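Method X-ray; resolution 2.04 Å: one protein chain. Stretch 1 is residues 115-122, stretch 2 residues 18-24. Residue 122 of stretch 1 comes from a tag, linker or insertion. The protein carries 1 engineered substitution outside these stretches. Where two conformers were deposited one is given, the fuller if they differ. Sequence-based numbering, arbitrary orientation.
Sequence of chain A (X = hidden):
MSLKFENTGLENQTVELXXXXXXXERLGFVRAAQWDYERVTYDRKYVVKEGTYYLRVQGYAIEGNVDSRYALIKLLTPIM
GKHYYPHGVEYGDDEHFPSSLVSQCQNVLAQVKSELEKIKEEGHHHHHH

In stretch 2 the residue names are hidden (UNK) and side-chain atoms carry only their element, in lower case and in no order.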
ATOM      1  N   GLU A 115       4.498   9.688   7.217  1.00 31.05           N
ATOM      2  CA  GLU A 115       4.575   8.854   8.423  1.00 28.86           C
ATOM      3  C   GLU A 115       5.856   8.018   8.484  1.00 35.36           C
ATOM      4  O   GLU A 115       6.403   7.810   9.567  1.00 32.19           O
ATOM      5  CB  GLU A 115       3.346   7.945   8.576  1.00 31.66           C
ATOM      6  CG  GLU A 115       2.036   8.667   8.921  1.00 41.05           C
ATOM      7  CD  GLU A 115       2.174   9.654  10.074  1.00 46.12           C
ATOM      8  OE1 GLU A 115       2.418   9.219  11.220  1.00 52.15           O
ATOM      9  OE2 GLU A 115       2.030  10.868   9.825  1.00 49.73           O
ATOM     10  N   LEU A 116       6.333   7.550   7.330  1.00 29.40           N
ATOM     11  CA  LEU A 116       7.569   6.768   7.283  1.00 37.69           C
ATOM     12  C   LEU A 116       8.802   7.645   7.510  1.00 34.80           C
ATOM     13  O   LEU A 116       9.772   7.205   8.123  1.00 39.12           O
ATOM     14  CB  LEU A 116       7.689   5.984   5.967  1.00 33.13           C
ATOM     15  CG  LEU A 116       6.702   4.831   5.702  1.00 32.37           C
ATOM     16  CD1 LEU A 116       6.823   4.388   4.265  1.00 35.49           C
ATOM     17  CD2 LEU A 116       6.912   3.642   6.627  1.00 29.80           C
ATOM     18  N   GLU A 117       8.740   8.887   7.028  1.00 37.02           N
ATOM     19  CA  GLU A 117       9.808   9.877   7.226  1.00 40.91           C
ATOM     20  C   GLU A 117       9.990  10.288   8.690  1.00 43.94           C
ATOM     21  O   GLU A 117      11.094  10.654   9.104  1.00 42.69           O
ATOM     22  CB  GLU A 117       9.564  11.122   6.362  1.00 38.95           C
ATOM     23  CG  GLU A 117       9.960  10.974   4.889  1.00 59.97           C
ATOM     24  CD  GLU A 117      11.462  10.803   4.679  1.00 98.93           C
ATOM     25  OE1 GLU A 117      12.254  11.472   5.377  1.00111.70           O
ATOM     26  OE2 GLU A 117      11.853  10.000   3.804  1.00102.14           O
ATOM     27  N   LYS A 118       8.909  10.205   9.466  1.00 42.45           N
ATOM     28  CA  LYS A 118       8.912  10.595  10.878  1.00 45.35           C
ATOM     29  C   LYS A 118       9.637   9.609  11.787  1.00 50.77           C
ATOM     30  O   LYS A 118      10.004   9.952  12.911  1.00 46.74           O
ATOM     31  CB  LYS A 118       7.482  10.778  11.382  1.00 41.68           C
ATOM     32  CG  LYS A 118       6.830  12.064  10.935  1.00 36.42           C
ATOM     33  CD  LYS A 118       5.357  12.057  11.283  1.00 43.19           C
ATOM     34  CE  LYS A 118       4.723  13.371  10.904  1.00 41.38           C
ATOM     35  NZ  LYS A 118       3.264  13.332  11.101  1.00 28.25           N
ATOM     36  N   ILE A 119       9.826   8.385  11.309  1.00 53.12           N
ATOM     37  CA  ILE A 119      10.459   7.334  12.108  1.00 63.86           C
ATOM     38  C   ILE A 119      11.734   6.803  11.453  1.00 68.32           C
ATOM     39  O   ILE A 119      12.312   5.822  11.922  1.00 69.04           O
ATOM     40  CB  ILE A 119       9.487   6.153  12.377  1.00 62.37           C
ATOM     41  CG1 ILE A 119       8.987   5.551  11.058  1.00 60.98           C
ATOM     42  CG2 ILE A 119       8.323   6.599  13.267  1.00 63.57           C
ATOM     43  CD1 ILE A 119       8.546   4.112  11.169  1.00 40.70           C
ATOM     44  N   LYS A 120      12.162   7.462  10.377  1.00 74.95           N
ATOM     45  CA  LYS A 120      13.261   6.991   9.531  1.00 91.21           C
ATOM     46  C   LYS A 120      14.596   6.911  10.272  1.00101.26           C
ATOM     47  O   LYS A 120      15.386   5.990  10.046  1.00103.37           O
ATOM     48  CB  LYS A 120      13.391   7.881   8.288  1.00 89.80           C
ATOM     49  CG  LYS A 120      14.126   7.232   7.120  1.00 91.64           C
ATOM     50  CD  LYS A 120      14.177   8.154   5.912  1.00 99.01           C
ATOM     51  CE  LYS A 120      15.051   7.571   4.810  1.00111.02           C
ATOM     52  NZ  LYS A 120      15.198   8.502   3.657  1.00 94.32           N
ATOM     53  N   GLU A 121      14.822   7.868  11.172  1.00109.20           N
ATOM     54  CA  GLU A 121      16.082   7.979  11.906  1.00113.73           C
ATOM     55  C   GLU A 121      16.103   7.152  13.200  1.00112.11           C
ATOM     56  O   GLU A 121      17.128   7.084  13.885  1.00110.93           O
ATOM     57  CB  GLU A 121      16.390   9.452  12.203  1.00115.14           C
ATOM     58  CG  GLU A 121      16.520  10.346  10.967  1.00119.42           C
ATOM     59  CD  GLU A 121      17.818  10.125  10.204  1.00126.29           C
ATOM     60  OE1 GLU A 121      17.748   9.749   9.014  1.00123.28           O
ATOM     61  OE2 GLU A 121      18.904  10.325  10.791  1.00132.63           O
ATOM     62  N   GLU A 122      14.973   6.523  13.519  1.00111.02           N
ATOM     63  CA  GLU A 122      14.847   5.694  14.718  1.00109.76           C
ATOM     64  C   GLU A 122      14.658   4.226  14.348  1.00108.19           C
ATOM     65  O   GLU A 122      15.432   3.365  14.763  1.00104.82           O
ATOM     66  CB  GLU A 122      13.678   6.172  15.581  1.00110.25           C
ATOM     67  CG  GLU A 122      13.728   7.655  15.928  1.00111.46           C
ATOM     68  CD  GLU A 122      12.453   8.149  16.574  1.00110.49           C
ATOM     69  OE1 GLU A 122      11.729   8.937  15.929  1.00 97.14           O
ATOM     70  OE2 GLU A 122      12.171   7.748  17.724  1.00112.97           O
ATOM     71  N   UNK A  18       6.506  -4.194  11.893  1.00 43.11           N
ATOM     72  CA  UNK A  18       5.622  -3.768  12.984  1.00 36.23           C
ATOM     73  C   UNK A  18       5.291  -2.277  12.889  1.00 31.87           C
ATOM     74  O   UNK A  18       4.155  -1.864  13.138  1.00 45.64           O
ATOM     75  o   UNK A  18       7.517  -3.437  14.454  1.00 43.86           O
ATOM     76  c   UNK A  18       6.260  -4.079  14.337  1.00 38.37           C
ATOM     77  N   UNK A  19       6.287  -1.487  12.507  1.00 28.61           N
ATOM     78  CA  UNK A  19       6.123  -0.052  12.324  1.00 37.61           C
ATOM     79  C   UNK A  19       5.305   0.257  11.070  1.00 43.81           C
ATOM     80  O   UNK A  19       4.506   1.197  11.065  1.00 43.42           O
ATOM     81  c   UNK A  19       9.528   1.292  13.608  1.00 84.59           C
ATOM     82  c   UNK A  19      11.348   1.729  15.227  1.00103.98           C
ATOM     83  n   UNK A  19      12.065   1.320  16.264  1.00105.25           N
ATOM     84  c   UNK A  19       8.360   0.331  13.490  1.00 48.66           C
ATOM     85  n   UNK A  19      10.382   0.952  14.744  1.00102.46           N
ATOM     86  n   UNK A  19      11.600   2.914  14.683  1.00111.89           N
ATOM     87  c   UNK A  19       7.487   0.636  12.277  1.00 37.48           C
ATOM     88  N   UNK A  20       5.494  -0.548  10.024  1.00 42.97           N
ATOM     89  CA  UNK A  20       4.707  -0.426   8.794  1.00 36.54           C
ATOM     90  C   UNK A  20       3.233  -0.750   9.048  1.00 29.93           C
ATOM     91  O   UNK A  20       2.351   0.026   8.655  1.00 34.94           O
ATOM     92  c   UNK A  20       5.279  -1.311   7.674  1.00 33.79           C
ATOM     93  c   UNK A  20       5.174  -2.224   5.329  1.00 22.94           C
ATOM     94  c   UNK A  20       4.570   0.176   5.746  1.00 25.63           C
ATOM     95  c   UNK A  20       4.558  -1.243   6.314  1.00 24.04           C
ATOM     96  N   UNK A  21       2.992  -1.885   9.713  1.00 28.34           N
ATOM     97  CA  UNK A  21       1.659  -2.346  10.112  1.00 32.69           C
ATOM     98  C   UNK A  21       0.844  -1.296  10.875  1.00 38.67           C
ATOM     99  O   UNK A  21      -0.334  -1.084  10.574  1.00 33.95           O
ATOM    100  o   UNK A  21       2.415  -5.869  10.574  1.00 76.72           O
ATOM    101  c   UNK A  21       1.761  -4.893  10.149  1.00 56.50           C
ATOM    102  o   UNK A  21       1.097  -4.941   9.094  1.00 57.34           O
ATOM    103  c   UNK A  21       1.760  -3.614  10.971  1.00 42.55           C
ATOM    104  N   UNK A  22       1.480  -0.656  11.858  1.00 42.55           N
ATOM    105  CA  UNK A  22       0.833   0.389  12.642  0.50 36.26           C
ATOM    106  C   UNK A  22       0.409   1.557  11.754  1.00 29.68           C
ATOM    107  O   UNK A  22      -0.725   2.032  11.849  1.00 38.33           O
ATOM    108  o   UNK A  22       2.830  -0.324  15.544  0.50 51.19           O
ATOM    109  c   UNK A  22       1.746  -0.083  14.967  0.50 44.88           C
ATOM    110  c   UNK A  22       1.751   0.861  13.774  0.50 39.60           C
ATOM    111  o   UNK A  22       0.659  -0.577  15.338  0.50 51.70           O
ATOM    112  N   UNK A  23       1.321   1.996  10.887  1.00 26.16           N
ATOM    113  CA  UNK A  23       1.072   3.104   9.962  1.00 29.94           C
ATOM    114  C   UNK A  23      -0.092   2.799   9.009  1.00 35.38           C
ATOM    115  O   UNK A  23      -1.000   3.617   8.864  1.00 35.82           O
ATOM    116  c   UNK A  23       2.048   4.389   7.973  1.00 43.14           C
ATOM    117  c   UNK A  23       2.364   3.501   9.190  1.00 34.67           C
ATOM    118  c   UNK A  23       3.321   4.234  10.131  1.00 41.28           C
ATOM    119  c   UNK A  23       4.730   4.360   9.622  1.00 35.82           C
ATOM    120  N   UNK A  24      -0.078   1.609   8.405  1.00 29.58           N
ATOM    121  CA  UNK A  24      -1.111   1.189   7.439  1.00 20.55           C
ATOM    122  C   UNK A  24      -2.514   1.120   8.011  1.00 25.36           C
ATOM    123  O   UNK A  24      -3.467   1.599   7.381  1.00 25.03           O
ATOM    124  c   UNK A  24       1.293   2.037   4.829  1.00  2.23           C
ATOM    125  s   UNK A  24       0.310   0.664   4.419  1.00 44.23           S
ATOM    126  c   UNK A  24      -0.759  -0.171   6.842  1.00 28.04           C
ATOM    127  c   UNK A  24       0.484  -0.187   5.986  1.00 24.15           C
TER

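Position 18 carries two side-chain atoms, one carbon and then one oxygen. A lone hydroxyl on CB, out of reach of stretch 1, is a serine, Ser18. Its backbone O accepts a hydrogen bond from N of position 22 at 3.2 Å, the first helical link of this stretch.

Position 19 is much longer: three carbons, a nitrogen, then a carbon bearing two more nitrogens. Its CA-to-CB bond points toward stretch 1, and its CB packs 3.8 Å from Ile119 CD1. The extended chain then runs out to the tag residue Glu122, where one of its two terminal nitrogens comes within 3.3 Å of Glu122 C. Ile119 O lies at the edge of the planar end, near its plane, yet no hydrogen bond joins the two stretches. That planar end is a guanidinium, so this is Arg19, and the nitrogen near Glu122 is NH1.

Position 20 has four carbons, forked at the second. Its CA-to-CB bond points sideways, but the end of the chain comes nearer, and one carbon of the fork sits 4.3 Å from Leu116 CD2, a loose apolar contact between buried residues. The fork at the second carbon makes it leucine, Leu20.

Position 21 shows two carbons, the second carrying two oxygens. A carboxylate this short is an aspartate, Asp21; it is out of reach of stretch 1, and both its oxygens are hydrogen-bonded elsewhere in the structure.

Position 22 repeats the pattern, two carbons with two oxygens on the second, and is Asp22. It too makes no contact across the interface and is exposed.

Position 23 has four carbons forked at the first, with one arm two carbons long. Its CA-to-CB bond points toward stretch 1, and the side chain touches three residues there: its two-carbon arm ends 3.8 Å from Leu116 CD2 and 4.1 Å from Ile119 CD1, and its one-carbon arm lies 3.8 Å from Glu115 CB. Branching at CB makes it isoleucine, Ile23.

Position 24 is an unbranched chain of two carbons, a sulfur and a carbon. Its CA-to-CB bond points away, and although its end turns nearer, it makes no contact. It is Met24.

The contact works by helical spacing. Positions 19 and 23, four residues apart and linked by a 3.3 Å hydrogen bond from Ile23 N to Arg19 O, both face stretch 1, with Leu20 beside them; the two aspartates stay clear. Across from them, Glu115, Leu116 and Ile119 supply the matching surface. Glu115 contributes its CB here while Glu115 OE2 forms a 3.0 Å salt bridge with Lys118 NZ. The rule is apolar packing around one beta-branched residue, with Arg19 extending the contact past Ile119.

Stretch 2 18-24: SRLDDIM
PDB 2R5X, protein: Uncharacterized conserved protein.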